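Local coordinates for protein 11R-lipoxygenase (Gersemia fruticosa, PDB 3VF1) that probably oxygenates polyunsaturated fatty acids at a catalytic non-heme iron, as lipoxygenases do, under regulation by calcium, at residues Y328-F336 / W378-Y386; S406-V417 / D524-L534. All coordinates share one frame; numbering follows the deposited sequence.

Contact 1 of 2, residues Y328-F336 / W378-Y386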
loop_
_atom_site.group_PDB
_atom_site.type_symbol
_atom_site.label_atom_id
_atom_site.label_comp_id
_atom_site.label_asym_id
_atom_site.label_seq_id
_atom_site.Cartn_x
_atom_site.Cartn_y
_atom_site.Cartn_z
ATOM N N TYR A 328 -9.345 13.458 -22.814
ATOM C CA TYR A 328 -9.430 12.334 -23.733
ATOM C C TYR A 328 -8.486 11.211 -23.338
ATOM O O TYR A 328 -7.495 11.428 -22.640
ATOM C CB TYR A 328 -9.107 12.799 -25.153
ATOM C CG TYR A 328 -9.987 13.927 -25.633
ATOM C CD1 TYR A 328 -9.686 15.246 -25.323
ATOM C CD2 TYR A 328 -11.122 13.674 -26.392
ATOM C CE1 TYR A 328 -10.489 16.281 -25.757
ATOM C CE2 TYR A 328 -11.930 14.705 -26.831
ATOM C CZ TYR A 328 -11.609 16.006 -26.509
ATOM O OH TYR A 328 -12.411 17.037 -26.941
ATOM N N ILE A 329 -8.813 10.007 -23.791
ATOM C CA ILE A 329 -7.958 8.847 -23.608
ATOM C C ILE A 329 -8.300 7.846 -24.699
ATOM O O ILE A 329 -9.398 7.868 -25.249
ATOM C CB ILE A 329 -8.162 8.190 -22.224
ATOM C CG1 ILE A 329 -6.923 7.387 -21.819
ATOM C CG2 ILE A 329 -9.397 7.293 -22.228
ATOM C CD1 ILE A 329 -5.679 8.228 -21.602
ATOM N N THR A 330 -7.353 6.974 -25.016
ATOM C CA THR A 330 -7.584 5.942 -26.011
ATOM C C THR A 330 -7.518 4.578 -25.334
ATOM O O THR A 330 -7.573 4.485 -24.109
ATOM C CB THR A 330 -6.557 6.026 -27.158
ATOM O OG1 THR A 330 -5.266 5.607 -26.694
ATOM C CG2 THR A 330 -6.469 7.449 -27.688
ATOM N N THR A 331 -7.413 3.524 -26.133
ATOM C CA THR A 331 -7.370 2.166 -25.616
ATOM C C THR A 331 -6.239 1.434 -26.323
ATOM O O THR A 331 -6.467 0.455 -27.035
ATOM C CB THR A 331 -8.705 1.449 -25.866
ATOM O OG1 THR A 331 -8.943 1.356 -27.275
ATOM C CG2 THR A 331 -9.846 2.213 -25.214
ATOM N N PRO A 332 -5.004 1.907 -26.114
ATOM C CA PRO A 332 -3.864 1.585 -26.973
ATOM C C PRO A 332 -3.275 0.195 -26.779
ATOM O O PRO A 332 -3.580 -0.497 -25.808
ATOM C CB PRO A 332 -2.832 2.634 -26.568
ATOM C CG PRO A 332 -3.117 2.884 -25.134
ATOM C CD PRO A 332 -4.608 2.749 -24.972
ATOM N N LEU A 333 -2.433 -0.195 -27.730
ATOM C CA LEU A 333 -1.606 -1.384 -27.609
ATOM C C LEU A 333 -0.180 -0.999 -27.968
ATOM O O LEU A 333 0.054 -0.316 -28.964
ATOM C CB LEU A 333 -2.085 -2.496 -28.542
ATOM C CG LEU A 333 -3.505 -3.020 -28.333
ATOM C CD1 LEU A 333 -4.497 -2.216 -29.157
ATOM C CD2 LEU A 333 -3.582 -4.498 -28.678
ATOM N N GLY A 334 0.772 -1.430 -27.151
ATOM C CA GLY A 334 2.170 -1.159 -27.411
ATOM C C GLY A 334 2.931 -2.452 -27.599
ATOM O O GLY A 334 2.705 -3.422 -26.881
ATOM N N LEU A 335 3.833 -2.471 -28.573
ATOM C CA LEU A 335 4.651 -3.648 -28.825
ATOM C C LEU A 335 6.108 -3.308 -28.553
ATOM O O LEU A 335 6.590 -2.252 -28.956
ATOM C CB LEU A 335 4.475 -4.128 -30.265
ATOM C CG LEU A 335 4.861 -5.585 -30.524
ATOM C CD1 LEU A 335 3.901 -6.528 -29.810
ATOM C CD2 LEU A 335 4.889 -5.875 -32.014
ATOM N N PHE A 336 6.802 -4.204 -27.861
ATOM C CA PHE A 336 8.183 -3.964 -27.471
ATOM C C PHE A 336 9.091 -5.094 -27.938
ATOM O O PHE A 336 8.641 -6.215 -28.167
ATOM C CB PHE A 336 8.287 -3.807 -25.954
ATOM C CG PHE A 336 7.481 -2.663 -25.406
ATOM C CD1 PHE A 336 6.102 -2.749 -25.320
ATOM C CD2 PHE A 336 8.101 -1.505 -24.969
ATOM C CE1 PHE A 336 5.357 -1.700 -24.815
ATOM C CE2 PHE A 336 7.359 -0.454 -24.461
ATOM C CZ PHE A 336 5.984 -0.554 -24.385
ATOM N N TRP A 378 0.643 9.092 -25.711
ATOM C CA TRP A 378 -0.712 8.570 -25.547
ATOM C C TRP A 378 -0.716 7.173 -24.935
ATOM O O TRP A 378 -1.666 6.794 -24.252
ATOM C CB TRP A 378 -1.449 8.564 -26.887
ATOM C CG TRP A 378 -2.020 9.905 -27.257
ATOM C CD1 TRP A 378 -1.445 10.855 -28.052
ATOM C CD2 TRP A 378 -3.281 10.444 -26.837
ATOM N NE1 TRP A 378 -2.269 11.948 -28.154
ATOM C CE2 TRP A 378 -3.401 11.722 -27.418
ATOM C CE3 TRP A 378 -4.316 9.970 -26.028
ATOM C CZ2 TRP A 378 -4.517 12.530 -27.214
ATOM C CZ3 TRP A 378 -5.424 10.774 -25.828
ATOM C CH2 TRP A 378 -5.516 12.038 -26.420
ATOM N N LEU A 379 0.347 6.411 -25.174
ATOM C CA LEU A 379 0.480 5.085 -24.578
ATOM C C LEU A 379 0.736 5.206 -23.077
ATOM O O LEU A 379 0.164 4.465 -22.279
ATOM C CB LEU A 379 1.616 4.308 -25.247
ATOM C CG LEU A 379 1.838 2.879 -24.749
ATOM C CD1 LEU A 379 0.625 2.005 -25.028
ATOM C CD2 LEU A 379 3.084 2.282 -25.388
ATOM N N ARG A 380 1.595 6.146 -22.699
ATOM C CA ARG A 380 1.907 6.382 -21.295
ATOM C C ARG A 380 0.703 6.941 -20.545
ATOM O O ARG A 380 0.482 6.616 -19.380
ATOM C CB ARG A 380 3.085 7.349 -21.168
ATOM C CG ARG A 380 4.399 6.787 -21.676
ATOM C CD ARG A 380 4.889 5.652 -20.794
ATOM N NE ARG A 380 5.196 6.104 -19.438
ATOM C CZ ARG A 380 5.344 5.297 -18.392
ATOM N NH1 ARG A 380 5.205 3.984 -18.527
ATOM N NH2 ARG A 380 5.624 5.807 -17.201
ATOM N N CYS A 381 -0.074 7.784 -21.214
ATOM C CA CYS A 381 -1.251 8.375 -20.596
ATOM C C CYS A 381 -2.228 7.280 -20.182
ATOM O O CYS A 381 -2.785 7.316 -19.086
ATOM C CB CYS A 381 -1.930 9.359 -21.549
ATOM S SG CYS A 381 -3.211 10.372 -20.758
ATOM N N ALA A 382 -2.425 6.307 -21.065
ATOM C CA ALA A 382 -3.278 5.167 -20.763
ATOM C C ALA A 382 -2.740 4.420 -19.547
ATOM O O ALA A 382 -3.500 4.021 -18.659
ATOM C CB ALA A 382 -3.360 4.236 -21.960
ATOM N N ASP A 383 -1.423 4.238 -19.508
ATOM C CA ASP A 383 -0.783 3.508 -18.421
ATOM C C ASP A 383 -0.971 4.231 -17.092
ATOM O O ASP A 383 -1.108 3.595 -16.048
ATOM C CB ASP A 383 0.708 3.320 -18.712
ATOM C CG ASP A 383 1.405 2.479 -17.659
ATOM O OD1 ASP A 383 1.319 1.233 -17.736
ATOM O OD2 ASP A 383 2.041 3.064 -16.756
ATOM N N THR A 384 -0.980 5.558 -17.136
ATOM C CA THR A 384 -1.183 6.360 -15.934
ATOM C C THR A 384 -2.561 6.099 -15.338
ATOM O O THR A 384 -2.702 5.955 -14.125
ATOM C CB THR A 384 -1.046 7.866 -16.225
ATOM O OG1 THR A 384 0.291 8.151 -16.652
ATOM C CG2 THR A 384 -1.367 8.682 -14.979
ATOM N N GLN A 385 -3.573 6.038 -16.198
ATOM C CA GLN A 385 -4.931 5.754 -15.751
ATOM C C GLN A 385 -4.921 4.424 -15.013
ATOM O O GLN A 385 -5.470 4.296 -13.918
ATOM C CB GLN A 385 -5.905 5.666 -16.933
ATOM C CG GLN A 385 -5.770 6.759 -17.984
ATOM C CD GLN A 385 -5.874 8.154 -17.403
ATOM O OE1 GLN A 385 -6.913 8.538 -16.868
ATOM N NE2 GLN A 385 -4.794 8.923 -17.508
ATOM N N TYR A 386 -4.280 3.437 -15.630
ATOM C CA TYR A 386 -4.195 2.094 -15.077
ATOM C C TYR A 386 -3.458 2.100 -13.740
ATOM O O TYR A 386 -3.914 1.499 -12.771
ATOM C CB TYR A 386 -3.475 1.176 -16.068
ATOM C CG TYR A 386 -3.572 -0.297 -15.743
ATOM C CD1 TYR A 386 -2.847 -0.849 -14.693
ATOM C CD2 TYR A 386 -4.376 -1.141 -16.497
ATOM C CE1 TYR A 386 -2.929 -2.197 -14.399
ATOM C CE2 TYR A 386 -4.465 -2.490 -16.211
ATOM C CZ TYR A 386 -3.739 -3.012 -15.161
ATOM O OH TYR A 386 -3.825 -4.354 -14.873
HETATM O O HOH W 1 -4.446 6.729 -24.508
#
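The indole of Trp378 turns its benzo edge to the loop 328-331: Tyr328 CB and Ile329 CA both lie at that edge in the ring plane, Tyr328 CB 3.9 Å from Trp378 CH2. The Thr330 side chain runs at about a right angle to that of Trp378, its CG2 3.7 Å from Trp378 CE3 and set obliquely to the ring. The phenyl ring of Phe336 is met obliquely at its CZ by Leu379 CD2. Ile329 holds CG1 opposite its backbone N (chi1 -157°), which carries CD1 down to the helix, 3.4 Å from Cys381 SG and also against Gln385 CG. Next along, Pro332 CG lies 3.5 Å from Ala382 CB, while Leu379 CD1 lies 3.8 Å from Pro332 CB. The polar link is one water, itself at the edge of the indole, which accepts from Thr330 N and donates to Thr330 OG1 and, at 2.8 Å, to Trp378 O; Thr330 OG1 also bonds Leu351 O. Gln385 NE2 folds back on Cys381 O and bonds Thr594 O as well. Strand 333-338, flanked by strands 306-310 and 344-350 in the antiparallel sheet, thus packs with its lead-in loop across helix 369-410, and Phe257 and Phe261 of helix 254-263 also touch Leu379.

Contact 2 of 2, residues S406-V417 / D524-L534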
loop_
_atom_site.group_PDB
_atom_site.type_symbol
_atom_site.label_atom_id
_atom_site.label_comp_id
_atom_site.label_asym_id
_atom_site.label_seq_id
_atom_site.Cartn_x
_atom_site.Cartn_y
_atom_site.Cartn_z
ATOM N N SER A 406 -11.221 -7.316 9.210
ATOM C CA SER A 406 -11.485 -8.666 9.692
ATOM C C SER A 406 -10.651 -8.979 10.931
ATOM O O SER A 406 -11.085 -9.730 11.803
ATOM C CB SER A 406 -11.209 -9.698 8.598
ATOM O OG SER A 406 -11.524 -11.001 9.057
ATOM N N SER A 407 -9.453 -8.408 11.006
ATOM C CA SER A 407 -8.592 -8.602 12.166
ATOM C C SER A 407 -9.274 -8.095 13.431
ATOM O O SER A 407 -9.285 -8.776 14.458
ATOM C CB SER A 407 -7.256 -7.880 11.982
ATOM O OG SER A 407 -6.468 -8.500 10.979
ATOM N N TRP A 408 -9.843 -6.897 13.352
ATOM C CA TRP A 408 -10.501 -6.285 14.501
ATOM C C TRP A 408 -11.767 -7.038 14.898
ATOM O O TRP A 408 -12.134 -7.071 16.072
ATOM C CB TRP A 408 -10.840 -4.821 14.207
ATOM C CG TRP A 408 -9.658 -3.903 14.303
ATOM C CD1 TRP A 408 -8.905 -3.421 13.272
ATOM C CD2 TRP A 408 -9.092 -3.358 15.500
ATOM N NE1 TRP A 408 -7.906 -2.609 13.754
ATOM C CE2 TRP A 408 -7.999 -2.555 15.119
ATOM C CE3 TRP A 408 -9.404 -3.472 16.858
ATOM C CZ2 TRP A 408 -7.216 -1.871 16.047
ATOM C CZ3 TRP A 408 -8.625 -2.792 17.778
ATOM C CH2 TRP A 408 -7.544 -2.003 17.368
ATOM N N ARG A 409 -12.422 -7.652 13.920
ATOM C CA ARG A 409 -13.716 -8.290 14.145
ATOM C C ARG A 409 -13.625 -9.737 14.629
ATOM O O ARG A 409 -14.570 -10.246 15.228
ATOM C CB ARG A 409 -14.545 -8.251 12.860
ATOM C CG ARG A 409 -15.037 -6.869 12.477
ATOM C CD ARG A 409 -15.644 -6.867 11.084
ATOM N NE ARG A 409 -16.687 -7.877 10.935
ATOM C CZ ARG A 409 -17.921 -7.762 11.418
ATOM N NH1 ARG A 409 -18.279 -6.684 12.101
ATOM N NH2 ARG A 409 -18.800 -8.736 11.225
ATOM N N ASN A 410 -12.504 -10.402 14.366
ATOM C CA ASN A 410 -12.415 -11.838 14.616
ATOM C C ASN A 410 -11.214 -12.291 15.448
ATOM O O ASN A 410 -11.206 -13.412 15.957
ATOM C CB ASN A 410 -12.419 -12.591 13.285
ATOM C CG ASN A 410 -13.632 -12.262 12.437
ATOM O OD1 ASN A 410 -14.709 -12.827 12.628
ATOM N ND2 ASN A 410 -13.462 -11.341 11.495
ATOM N N LEU A 411 -10.207 -11.436 15.590
ATOM C CA LEU A 411 -8.994 -11.820 16.304
ATOM C C LEU A 411 -8.790 -10.998 17.573
ATOM O O LEU A 411 -8.907 -9.773 17.548
ATOM C CB LEU A 411 -7.769 -11.662 15.403
ATOM C CG LEU A 411 -7.759 -12.478 14.111
ATOM C CD1 LEU A 411 -6.480 -12.203 13.335
ATOM C CD2 LEU A 411 -7.902 -13.962 14.401
ATOM N N PRO A 412 -8.488 -11.676 18.691
ATOM C CA PRO A 412 -8.095 -10.987 19.922
ATOM C C PRO A 412 -6.612 -10.638 19.887
ATOM O O PRO A 412 -5.844 -11.316 19.204
ATOM C CB PRO A 412 -8.377 -12.029 21.002
ATOM C CG PRO A 412 -8.159 -13.332 20.316
ATOM C CD PRO A 412 -8.592 -13.133 18.887
ATOM N N SER A 413 -6.218 -9.598 20.616
ATOM C CA SER A 413 -4.844 -9.108 20.569
ATOM C C SER A 413 -3.824 -10.094 21.146
ATOM O O SER A 413 -2.621 -9.835 21.109
ATOM C CB SER A 413 -4.739 -7.763 21.298
ATOM O OG SER A 413 -5.234 -7.859 22.621
ATOM N N VAL A 414 -4.301 -11.215 21.682
ATOM C CA VAL A 414 -3.411 -12.240 22.223
ATOM C C VAL A 414 -3.059 -13.280 21.156
ATOM O O VAL A 414 -2.176 -14.112 21.351
ATOM C CB VAL A 414 -4.044 -12.944 23.449
ATOM C CG1 VAL A 414 -5.196 -13.846 23.022
ATOM C CG2 VAL A 414 -2.993 -13.737 24.216
ATOM N N HIS A 415 -3.751 -13.217 20.024
ATOM C CA HIS A 415 -3.529 -14.151 18.925
ATOM C C HIS A 415 -2.249 -13.789 18.164
ATOM O O HIS A 415 -2.007 -12.617 17.873
ATOM C CB HIS A 415 -4.728 -14.114 17.979
ATOM C CG HIS A 415 -4.817 -15.295 17.063
ATOM N ND1 HIS A 415 -3.809 -15.641 16.191
ATOM C CD2 HIS A 415 -5.805 -16.202 16.872
ATOM C CE1 HIS A 415 -4.165 -16.714 15.510
ATOM N NE2 HIS A 415 -5.373 -17.075 15.902
ATOM N N PRO A 416 -1.420 -14.796 17.841
ATOM C CA PRO A 416 -0.135 -14.553 17.167
ATOM C C PRO A 416 -0.263 -13.885 15.796
ATOM O O PRO A 416 0.584 -13.073 15.436
ATOM C CB PRO A 416 0.461 -15.960 17.024
ATOM C CG PRO A 416 -0.693 -16.892 17.164
ATOM C CD PRO A 416 -1.622 -16.226 18.125
ATOM N N VAL A 417 -1.303 -14.233 15.045
ATOM C CA VAL A 417 -1.533 -13.646 13.728
ATOM C C VAL A 417 -1.901 -12.168 13.835
ATOM O O VAL A 417 -1.500 -11.364 12.995
ATOM C CB VAL A 417 -2.639 -14.397 12.963
ATOM C CG1 VAL A 417 -3.032 -13.641 11.702
ATOM C CG2 VAL A 417 -2.179 -15.804 12.625
ATOM N N ASP A 524 -8.286 -23.871 15.170
ATOM C CA ASP A 524 -8.185 -22.492 15.629
ATOM C C ASP A 524 -9.432 -21.753 15.166
ATOM O O ASP A 524 -9.447 -21.154 14.095
ATOM C CB ASP A 524 -6.930 -21.812 15.072
ATOM C CG ASP A 524 -6.833 -20.350 15.466
ATOM O OD1 ASP A 524 -7.854 -19.773 15.900
ATOM O OD2 ASP A 524 -5.734 -19.770 15.336
ATOM N N ASN A 525 -10.480 -21.799 15.981
ATOM C CA ASN A 525 -11.762 -21.209 15.613
ATOM C C ASN A 525 -11.656 -19.729 15.251
ATOM O O ASN A 525 -12.482 -19.209 14.499
ATOM C CB ASN A 525 -12.767 -21.393 16.752
ATOM C CG ASN A 525 -12.307 -20.745 18.045
ATOM O OD1 ASN A 525 -11.343 -21.190 18.669
ATOM N ND2 ASN A 525 -13.001 -19.692 18.460
ATOM N N GLU A 526 -10.642 -19.053 15.781
ATOM C CA GLU A 526 -10.513 -17.610 15.599
ATOM C C GLU A 526 -9.959 -17.223 14.225
ATOM O O GLU A 526 -10.403 -16.241 13.633
ATOM C CB GLU A 526 -9.662 -17.010 16.721
ATOM C CG GLU A 526 -10.381 -16.988 18.061
ATOM C CD GLU A 526 -9.498 -16.536 19.207
ATOM O OE1 GLU A 526 -8.272 -16.401 19.007
ATOM O OE2 GLU A 526 -10.033 -16.316 20.314
ATOM N N ILE A 527 -8.997 -17.987 13.718
ATOM C CA ILE A 527 -8.461 -17.725 12.387
ATOM C C ILE A 527 -9.484 -18.133 11.334
ATOM O O ILE A 527 -9.520 -17.572 10.238
ATOM C CB ILE A 527 -7.136 -18.478 12.131
ATOM C CG1 ILE A 527 -6.349 -17.811 11.000
ATOM C CG2 ILE A 527 -7.397 -19.940 11.798
ATOM C CD1 ILE A 527 -5.820 -16.432 11.344
ATOM N N GLN A 528 -10.319 -19.110 11.675
ATOM C CA GLN A 528 -11.365 -19.573 10.772
ATOM C C GLN A 528 -12.467 -18.524 10.652
ATOM O O GLN A 528 -13.073 -18.368 9.593
ATOM C CB GLN A 528 -11.946 -20.901 11.261
ATOM C CG GLN A 528 -10.911 -22.008 11.402
ATOM C CD GLN A 528 -10.246 -22.366 10.087
ATOM O OE1 GLN A 528 -10.790 -22.114 9.015
ATOM N NE2 GLN A 528 -9.059 -22.954 10.167
ATOM N N ASP A 529 -12.725 -17.809 11.743
ATOM C CA ASP A 529 -13.667 -16.696 11.718
ATOM C C ASP A 529 -13.092 -15.579 10.858
ATOM O O ASP A 529 -13.804 -14.946 10.079
ATOM C CB ASP A 529 -13.930 -16.175 13.133
ATOM C CG ASP A 529 -14.657 -17.182 14.004
ATOM O OD1 ASP A 529 -15.395 -18.024 13.450
ATOM O OD2 ASP A 529 -14.493 -17.129 15.241
ATOM N N TRP A 530 -11.793 -15.352 11.010
ATOM C CA TRP A 530 -11.090 -14.319 10.262
ATOM C C TRP A 530 -11.221 -14.536 8.758
ATOM O O TRP A 530 -11.687 -13.654 8.035
ATOM C CB TRP A 530 -9.614 -14.305 10.664
ATOM C CG TRP A 530 -8.821 -13.217 10.015
ATOM C CD1 TRP A 530 -8.960 -11.877 10.212
ATOM C CD2 TRP A 530 -7.753 -13.376 9.073
ATOM N NE1 TRP A 530 -8.050 -11.189 9.450
ATOM C CE2 TRP A 530 -7.296 -12.087 8.741
ATOM C CE3 TRP A 530 -7.139 -14.483 8.478
ATOM C CZ2 TRP A 530 -6.257 -11.872 7.838
ATOM C CZ3 TRP A 530 -6.106 -14.268 7.583
ATOM C CH2 TRP A 530 -5.676 -12.973 7.272
ATOM N N ILE A 531 -10.817 -15.711 8.285
ATOM C CA ILE A 531 -10.808 -15.987 6.851
ATOM C C ILE A 531 -12.222 -16.127 6.294
ATOM O O ILE A 531 -12.465 -15.828 5.126
ATOM C CB ILE A 531 -9.992 -17.257 6.516
ATOM C CG1 ILE A 531 -9.739 -17.347 5.009
ATOM C CG2 ILE A 531 -10.709 -18.508 7.007
ATOM C CD1 ILE A 531 -8.927 -16.195 4.447
ATOM N N ARG A 532 -13.153 -16.577 7.127
ATOM C CA ARG A 532 -14.540 -16.720 6.700
ATOM C C ARG A 532 -15.195 -15.353 6.517
ATOM O O ARG A 532 -16.032 -15.166 5.634
ATOM C CB ARG A 532 -15.341 -17.551 7.706
ATOM C CG ARG A 532 -16.817 -17.669 7.347
ATOM C CD ARG A 532 -17.542 -18.726 8.174
ATOM N NE ARG A 532 -17.513 -18.439 9.609
ATOM C CZ ARG A 532 -16.709 -19.032 10.491
ATOM N NH1 ARG A 532 -15.845 -19.969 10.115
ATOM N NH2 ARG A 532 -16.771 -18.685 11.768
ATOM N N ASP A 533 -14.808 -14.398 7.355
ATOM C CA ASP A 533 -15.353 -13.049 7.269
ATOM C C ASP A 533 -14.837 -12.348 6.013
ATOM O O ASP A 533 -15.541 -11.541 5.406
ATOM C CB ASP A 533 -14.981 -12.247 8.517
ATOM C CG ASP A 533 -15.869 -11.036 8.719
ATOM O OD1 ASP A 533 -16.907 -10.937 8.032
ATOM O OD2 ASP A 533 -15.535 -10.191 9.574
ATOM N N LEU A 534 -13.604 -12.663 5.627
ATOM C CA LEU A 534 -13.015 -12.113 4.412
ATOM C C LEU A 534 -13.694 -12.685 3.173
ATOM O O LEU A 534 -14.015 -11.952 2.235
ATOM C CB LEU A 534 -11.517 -12.419 4.362
ATOM C CG LEU A 534 -10.653 -11.709 5.402
ATOM C CD1 LEU A 534 -9.229 -12.239 5.369
ATOM C CD2 LEU A 534 -10.674 -10.206 5.178
#
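Where helix 369-410 ends and the chain turns into helix 416-425, this contact joins helix 369-410 to the start of helix 525-538; segments 406-410 and 525-534 run at 136° to each other, and both partners bring N-caps. His415 is the N-cap of helix 416-425, its ND1 accepting from Val417 N, while its NE2 donates to the syn lone pair of Asp524 OD2 at 2.8 Å. Asp524, also held by Tyr515, caps helix 525-538 through OD1, which takes Ile527 N from above the carboxylate plane. Leu411 CD1 makes a CH-pi contact over one face of Trp530, 4.2 Å from the five-membered ring centroid; Leu534 CD1 lies on the opposite face. With OG swung anti to its own N (chi1 -177°), Ser406 reaches across to Trp530 O, to which it donates at 2.8 Å. Asp533 OD2 takes two donors, Arg409 NE on its syn lone pair at 2.9 Å in a salt bridge, and Asn410 ND2 on the anti side at 3.1 Å. Asn410 ND2 also donates to Ser406 O, so a leucine in its place would probably leave Asp533 OD2 to Arg409 alone and take from Ser406 O its side-chain donor. Helix 557-579 packs against Ile527, Trp530 and Leu534, and helix 148-164 lies against Pro412, its Arg154 forming a salt bridge with Glu526.

In the fold
Contacts 1 and 2 both draw on the long helix 369-410, contact 1 on its earlier turns and contact 2 on its final turn and the loop beyond. Their centres are 41 Å apart, on opposite sides of the chain's centre, with nearest atoms about 21 Å apart. They come in series along the chain: 328-336 and 378-386 pair before 406-417 opens the second, whose partner 524-534 follows a largely helical excursion. Contact 1 packs the helix against the antiparallel sheet that holds strand 333-338; contact 2 ties its end to helix 525-538. Between them the same helix carries His392 and His397, two ligands of the iron, so the metal-binding part of the helix is flanked by these two contacts.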